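Local coordinates for phosphonopyruvate hydrolase from Variovorax sp., a protein that hydrolyses phosphonopyruvate to pyruvate and phosphate with the help of a divalent metal cation, in two crystal structures: PDB 2HRW (chain A, 2.20 Å), residues G38-G43 and P77-I82; PDB 2HJP (chain B, 1.90 Å), residues G38-G43 and P77-I82. Structure 2 is superposed on structure 1 by the backbone atoms of these residues (RMSD 0.14 Å); each is numbered along its deposited sequence.

Structure 1 (2HRW); sequences GIWGSG and PLIADI.
Asp81 reaches across to Gly43, whose backbone N gives a hydrogen bond of 2.9 Å to Asp81 OD2, perhaps simply the shape of the magnesium site to which Asp81 belongs. The carboxylate gets there with CG anti to the backbone N (chi1 174°), nearly parallel to the Trp40 ring (planes 6° apart); Asp81 CB lies 3.4 Å from Trp40 CH2. Two residues back along the strand, CG2 of Ile79 meets the six-membered ring at Trp40 CZ3, 3.7 Å away, with CD1 anti to CA (chi2 -179°). Leu78 CD1 packs 3.9 Å from Ile39 CB, on the sheet's other side. Backbone bonds such as Gly41 N to Ile79 O join 38-41 and 78-81 as adjacent parallel strands of a TIM barrel. Ser42 OG caps Glu45 N at the start of helix 43-49, and Asp83 N holds Asp81 OD1.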
loop_
_atom_site.group_PDB
_atom_site.type_symbol
_atom_site.label_atom_id
_atom_site.label_comp_id
_atom_site.label_asym_id
_atom_site.label_seq_id
_atom_site.Cartn_x
_atom_site.Cartn_y
_atom_site.Cartn_z
ATOM N N GLY A 38 5.692 26.450 -0.221
ATOM C CA GLY A 38 5.640 25.029 0.030
ATOM C C GLY A 38 4.237 24.437 -0.035
ATOM O O GLY A 38 3.242 25.136 -0.202
ATOM N N ILE A 39 4.172 23.119 0.096
ATOM C CA ILE A 39 2.917 22.370 0.078
ATOM C C ILE A 39 2.531 21.970 1.503
ATOM O O ILE A 39 3.420 21.784 2.348
ATOM C CB ILE A 39 3.074 21.066 -0.776
ATOM C CG1 ILE A 39 3.605 21.431 -2.167
ATOM C CG2 ILE A 39 1.757 20.291 -0.866
ATOM C CD1 ILE A 39 2.885 22.595 -2.811
ATOM N N TRP A 40 1.219 21.852 1.746
ATOM C CA TRP A 40 0.628 21.430 3.023
ATOM C C TRP A 40 -0.025 20.050 2.826
ATOM O O TRP A 40 -1.072 19.946 2.204
ATOM C CB TRP A 40 -0.445 22.433 3.451
ATOM C CG TRP A 40 -1.303 22.076 4.645
ATOM C CD1 TRP A 40 -2.677 22.248 4.750
ATOM C CD2 TRP A 40 -0.869 21.574 5.931
ATOM N NE1 TRP A 40 -3.110 21.884 6.014
ATOM C CE2 TRP A 40 -2.031 21.469 6.757
ATOM C CE3 TRP A 40 0.379 21.208 6.468
ATOM C CZ2 TRP A 40 -1.971 21.015 8.090
ATOM C CZ3 TRP A 40 0.433 20.752 7.794
ATOM C CH2 TRP A 40 -0.733 20.662 8.589
ATOM N N GLY A 41 0.591 19.001 3.363
ATOM C CA GLY A 41 0.047 17.657 3.239
ATOM C C GLY A 41 -1.074 17.425 4.232
ATOM O O GLY A 41 -0.983 16.579 5.118
ATOM N N SER A 42 -2.157 18.167 4.049
ATOM C CA SER A 42 -3.319 18.125 4.918
ATOM C C SER A 42 -4.065 16.801 5.149
ATOM O O SER A 42 -4.462 16.095 4.209
ATOM C CB SER A 42 -4.331 19.161 4.440
ATOM O OG SER A 42 -5.498 19.083 5.221
ATOM N N GLY A 43 -4.279 16.487 6.421
ATOM C CA GLY A 43 -5.031 15.289 6.753
ATOM C C GLY A 43 -6.491 15.531 6.379
ATOM O O GLY A 43 -7.185 14.637 5.902
ATOM N N PRO A 77 9.568 22.645 -0.575
ATOM C CA PRO A 77 9.341 21.946 0.697
ATOM C C PRO A 77 7.896 21.482 0.974
ATOM O O PRO A 77 6.940 22.151 0.619
ATOM C CB PRO A 77 9.817 22.957 1.745
ATOM C CG PRO A 77 10.732 23.853 1.009
ATOM C CD PRO A 77 10.080 24.005 -0.331
ATOM N N LEU A 78 7.756 20.339 1.637
ATOM C CA LEU A 78 6.434 19.783 1.982
ATOM C C LEU A 78 6.248 19.708 3.499
ATOM O O LEU A 78 7.087 19.143 4.191
ATOM C CB LEU A 78 6.265 18.354 1.409
ATOM C CG LEU A 78 5.143 17.512 2.018
ATOM C CD1 LEU A 78 3.819 18.086 1.637
ATOM C CD2 LEU A 78 5.205 16.087 1.517
ATOM N N ILE A 79 5.140 20.239 4.009
ATOM C CA ILE A 79 4.880 20.189 5.441
ATOM C C ILE A 79 3.806 19.144 5.635
ATOM O O ILE A 79 2.695 19.276 5.116
ATOM C CB ILE A 79 4.399 21.568 5.951
ATOM C CG1 ILE A 79 5.441 22.632 5.592
ATOM C CG2 ILE A 79 4.088 21.496 7.452
ATOM C CD1 ILE A 79 5.113 24.070 6.046
ATOM N N ALA A 80 4.125 18.083 6.361
ATOM C CA ALA A 80 3.155 17.010 6.561
ATOM C C ALA A 80 2.318 17.152 7.819
ATOM O O ALA A 80 2.842 17.447 8.888
ATOM C CB ALA A 80 3.865 15.672 6.589
ATOM N N ASP A 81 1.017 16.934 7.673
ATOM C CA ASP A 81 0.081 16.964 8.786
ATOM C C ASP A 81 0.065 15.540 9.364
ATOM O O ASP A 81 -0.433 14.626 8.715
ATOM C CB ASP A 81 -1.304 17.326 8.251
ATOM C CG ASP A 81 -2.390 17.247 9.301
ATOM O OD1 ASP A 81 -2.120 16.769 10.430
ATOM O OD2 ASP A 81 -3.533 17.660 8.978
ATOM N N ILE A 82 0.606 15.333 10.562
ATOM C CA ILE A 82 0.614 13.992 11.149
ATOM C C ILE A 82 -0.336 13.921 12.337
ATOM O O ILE A 82 -0.237 13.010 13.166
ATOM C CB ILE A 82 2.021 13.558 11.655
ATOM C CG1 ILE A 82 2.521 14.540 12.707
ATOM C CG2 ILE A 82 3.008 13.489 10.501
ATOM C CD1 ILE A 82 3.836 14.162 13.309
#

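Structure 2 (2HJP); sequences GIWGSG and PLIADI. With MG (magnesium ion), chain C; PPR (phosphonopyruvate), chain D.
Asp81 OD2 takes a hydrogen bond from Gly43 N, 3.0 Å away, and binds magnesium at 2.1 Å; phosphonopyruvate O2' and O2 and three waters complete its six ligands. Water 1 and Asp83 N hydrogen-bond Asp81 OD1. Asp81 CG is anti to the backbone N (chi1 -178°), carboxylate and Trp40 ring nearly parallel (13° apart); Asp81 CB lies 3.4 Å from Trp40 CH2. Two residues back along the strand, CG2 of Ile79 meets the six-membered ring at Trp40 CZ3, 3.8 Å away; Ile79 CD1 is bent back (chi2 79°) to 3.7 Å from Pro77 O. Leu78 CD1 packs 3.9 Å from Ile39 CB, on the sheet's other side. Backbone bonds such as Gly41 N to Ile79 O join the strands. Ser42 OG, which caps helix 43-49 at Glu45 N, joins Trp40 NE1, Phe44, Arg155, His186 and Arg188 in hydrogen-bonding the substrate.

How the two compare
Magnesium and phosphonopyruvate are modelled in structure 2 alone. There Asp81(B) OD2 binds the metal at 2.1 Å, and the substrate puts its carboxylate O2' and keto O2 into the same shell, tying protein and substrate through one ion. To the other carboxylate oxygen, O1, Trp40(B) NE1 and Ser42(B) OG donate hydrogen bonds of 2.9 and 2.7 Å. In structure 1 neither is modelled here, yet Trp40(A), Ser42(A) and Asp81(A) keep their place within the error, consistent with these side chains needing little movement to accommodate both. Gly43(A) N lies 2.9 Å from Asp81(A) OD2, perhaps simply as the shape of the site, and Gly43(B) N 3.0 Å from Asp81(B) OD2. Away from the ligands, the models differ at Ile79: chi2 is -179° in Ile79(A) and 79° in Ile79(B), the CD1 atoms 2.2 Å apart after superposition. CG2 still touches Trp40 CZ3 in both, Ile79(A) to Trp40(A) and Ile79(B) to Trp40(B). Ile79(B) CD1 comes within 3.7 Å of Pro77(B) O; the closest approach in structure 1, Ile79(A) CG1 to Pro77(A) O, is 5.2 Å.

Structure 2 (2HJP)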
loop_
_atom_site.group_PDB
_atom_site.type_symbol
_atom_site.label_atom_id
_atom_site.label_comp_id
_atom_site.label_asym_id
_atom_site.label_seq_id
_atom_site.Cartn_x
_atom_site.Cartn_y
_atom_site.Cartn_z
ATOM N N GLY B 38 5.504 26.430 -0.180
ATOM C CA GLY B 38 5.576 25.014 0.116
ATOM C C GLY B 38 4.186 24.362 -0.015
ATOM O O GLY B 38 3.175 25.063 -0.281
ATOM N N ILE B 39 4.150 23.047 0.133
ATOM C CA ILE B 39 2.934 22.267 0.070
ATOM C C ILE B 39 2.499 21.867 1.497
ATOM O O ILE B 39 3.354 21.554 2.336
ATOM C CB ILE B 39 3.170 20.955 -0.774
ATOM C CG1 ILE B 39 3.691 21.316 -2.183
ATOM C CG2 ILE B 39 1.874 20.099 -0.817
ATOM C CD1 ILE B 39 2.747 22.148 -3.079
ATOM N N TRP B 40 1.188 21.919 1.770
ATOM C CA TRP B 40 0.637 21.507 3.063
ATOM C C TRP B 40 -0.021 20.130 2.787
ATOM O O TRP B 40 -1.035 20.039 2.046
ATOM C CB TRP B 40 -0.400 22.550 3.537
ATOM C CG TRP B 40 -1.315 22.141 4.645
ATOM C CD1 TRP B 40 -2.673 22.271 4.666
ATOM C CD2 TRP B 40 -0.953 21.604 5.934
ATOM N NE1 TRP B 40 -3.184 21.853 5.881
ATOM C CE2 TRP B 40 -2.155 21.435 6.669
ATOM C CE3 TRP B 40 0.269 21.256 6.534
ATOM C CZ2 TRP B 40 -2.171 20.933 7.982
ATOM C CZ3 TRP B 40 0.271 20.759 7.833
ATOM C CH2 TRP B 40 -0.948 20.594 8.552
ATOM N N GLY B 41 0.556 19.079 3.371
ATOM C CA GLY B 41 0.035 17.722 3.173
ATOM C C GLY B 41 -1.075 17.472 4.173
ATOM O O GLY B 41 -0.994 16.678 5.074
ATOM N N SER B 42 -2.138 18.209 3.957
ATOM C CA SER B 42 -3.344 18.242 4.752
ATOM C C SER B 42 -4.070 16.902 5.041
ATOM O O SER B 42 -4.429 16.207 4.120
ATOM C CB SER B 42 -4.348 19.164 4.017
ATOM O OG SER B 42 -5.581 19.155 4.738
ATOM N N GLY B 43 -4.294 16.564 6.307
ATOM C CA GLY B 43 -5.067 15.349 6.613
ATOM C C GLY B 43 -6.560 15.568 6.277
ATOM O O GLY B 43 -7.268 14.656 5.902
ATOM N N PRO B 77 9.469 22.644 -0.436
ATOM C CA PRO B 77 9.225 21.908 0.823
ATOM C C PRO B 77 7.782 21.443 1.050
ATOM O O PRO B 77 6.814 22.160 0.743
ATOM C CB PRO B 77 9.607 22.918 1.918
ATOM C CG PRO B 77 10.609 23.804 1.229
ATOM C CD PRO B 77 10.021 23.990 -0.153
ATOM N N LEU B 78 7.668 20.286 1.659
ATOM C CA LEU B 78 6.376 19.685 1.981
ATOM C C LEU B 78 6.311 19.677 3.512
ATOM O O LEU B 78 7.249 19.188 4.176
ATOM C CB LEU B 78 6.333 18.217 1.481
ATOM C CG LEU B 78 5.172 17.395 2.048
ATOM C CD1 LEU B 78 3.843 18.058 1.677
ATOM C CD2 LEU B 78 5.278 15.914 1.463
ATOM N N ILE B 79 5.224 20.222 4.047
ATOM C CA ILE B 79 4.952 20.256 5.459
ATOM C C ILE B 79 3.859 19.193 5.590
ATOM O O ILE B 79 2.750 19.373 5.040
ATOM C CB ILE B 79 4.363 21.606 5.852
ATOM C CG1 ILE B 79 5.327 22.737 5.488
ATOM C CG2 ILE B 79 3.979 21.577 7.347
ATOM C CD1 ILE B 79 5.318 23.140 4.019
ATOM N N ALA B 80 4.157 18.090 6.287
ATOM C CA ALA B 80 3.163 17.032 6.464
ATOM C C ALA B 80 2.373 17.121 7.782
ATOM O O ALA B 80 2.960 17.328 8.854
ATOM C CB ALA B 80 3.874 15.651 6.373
ATOM N N ASP B 81 1.049 16.927 7.686
ATOM C CA ASP B 81 0.150 16.897 8.829
ATOM C C ASP B 81 0.181 15.467 9.463
ATOM O O ASP B 81 -0.222 14.504 8.819
ATOM C CB ASP B 81 -1.270 17.198 8.326
ATOM C CG ASP B 81 -2.313 17.236 9.427
ATOM O OD1 ASP B 81 -2.008 16.984 10.619
ATOM O OD2 ASP B 81 -3.482 17.526 9.064
ATOM N N ILE B 82 0.671 15.308 10.696
ATOM C CA ILE B 82 0.655 13.958 11.291
ATOM C C ILE B 82 -0.333 13.859 12.441
ATOM O O ILE B 82 -0.180 13.048 13.375
ATOM C CB ILE B 82 2.094 13.480 11.713
ATOM C CG1 ILE B 82 2.692 14.414 12.763
ATOM C CG2 ILE B 82 2.978 13.465 10.455
ATOM C CD1 ILE B 82 3.926 13.870 13.477
HETATM MG MG MG C . -5.312 18.055 9.894
HETATM C C1 PPR D . -5.697 20.023 7.944
HETATM O O1 PPR D . -5.666 20.741 6.861
HETATM O "O2'" PPR D . -5.815 18.827 7.971
HETATM C C2 PPR D . -5.551 20.815 9.209
HETATM C C3 PPR D . -5.980 22.085 9.466
HETATM O O2 PPR D . -4.928 20.137 10.174
HETATM P P PPR D . -7.758 21.996 9.994
HETATM O O1P PPR D . -7.717 21.183 11.318
HETATM O O2P PPR D . -8.517 21.288 8.840
HETATM O O3P PPR D . -8.136 23.379 10.251
HETATM O O HOH W 1 -4.438 17.680 11.790
HETATM O O HOH W 2 -5.962 16.041 9.672
HETATM O O HOH W 3 -7.212 18.339 10.740
#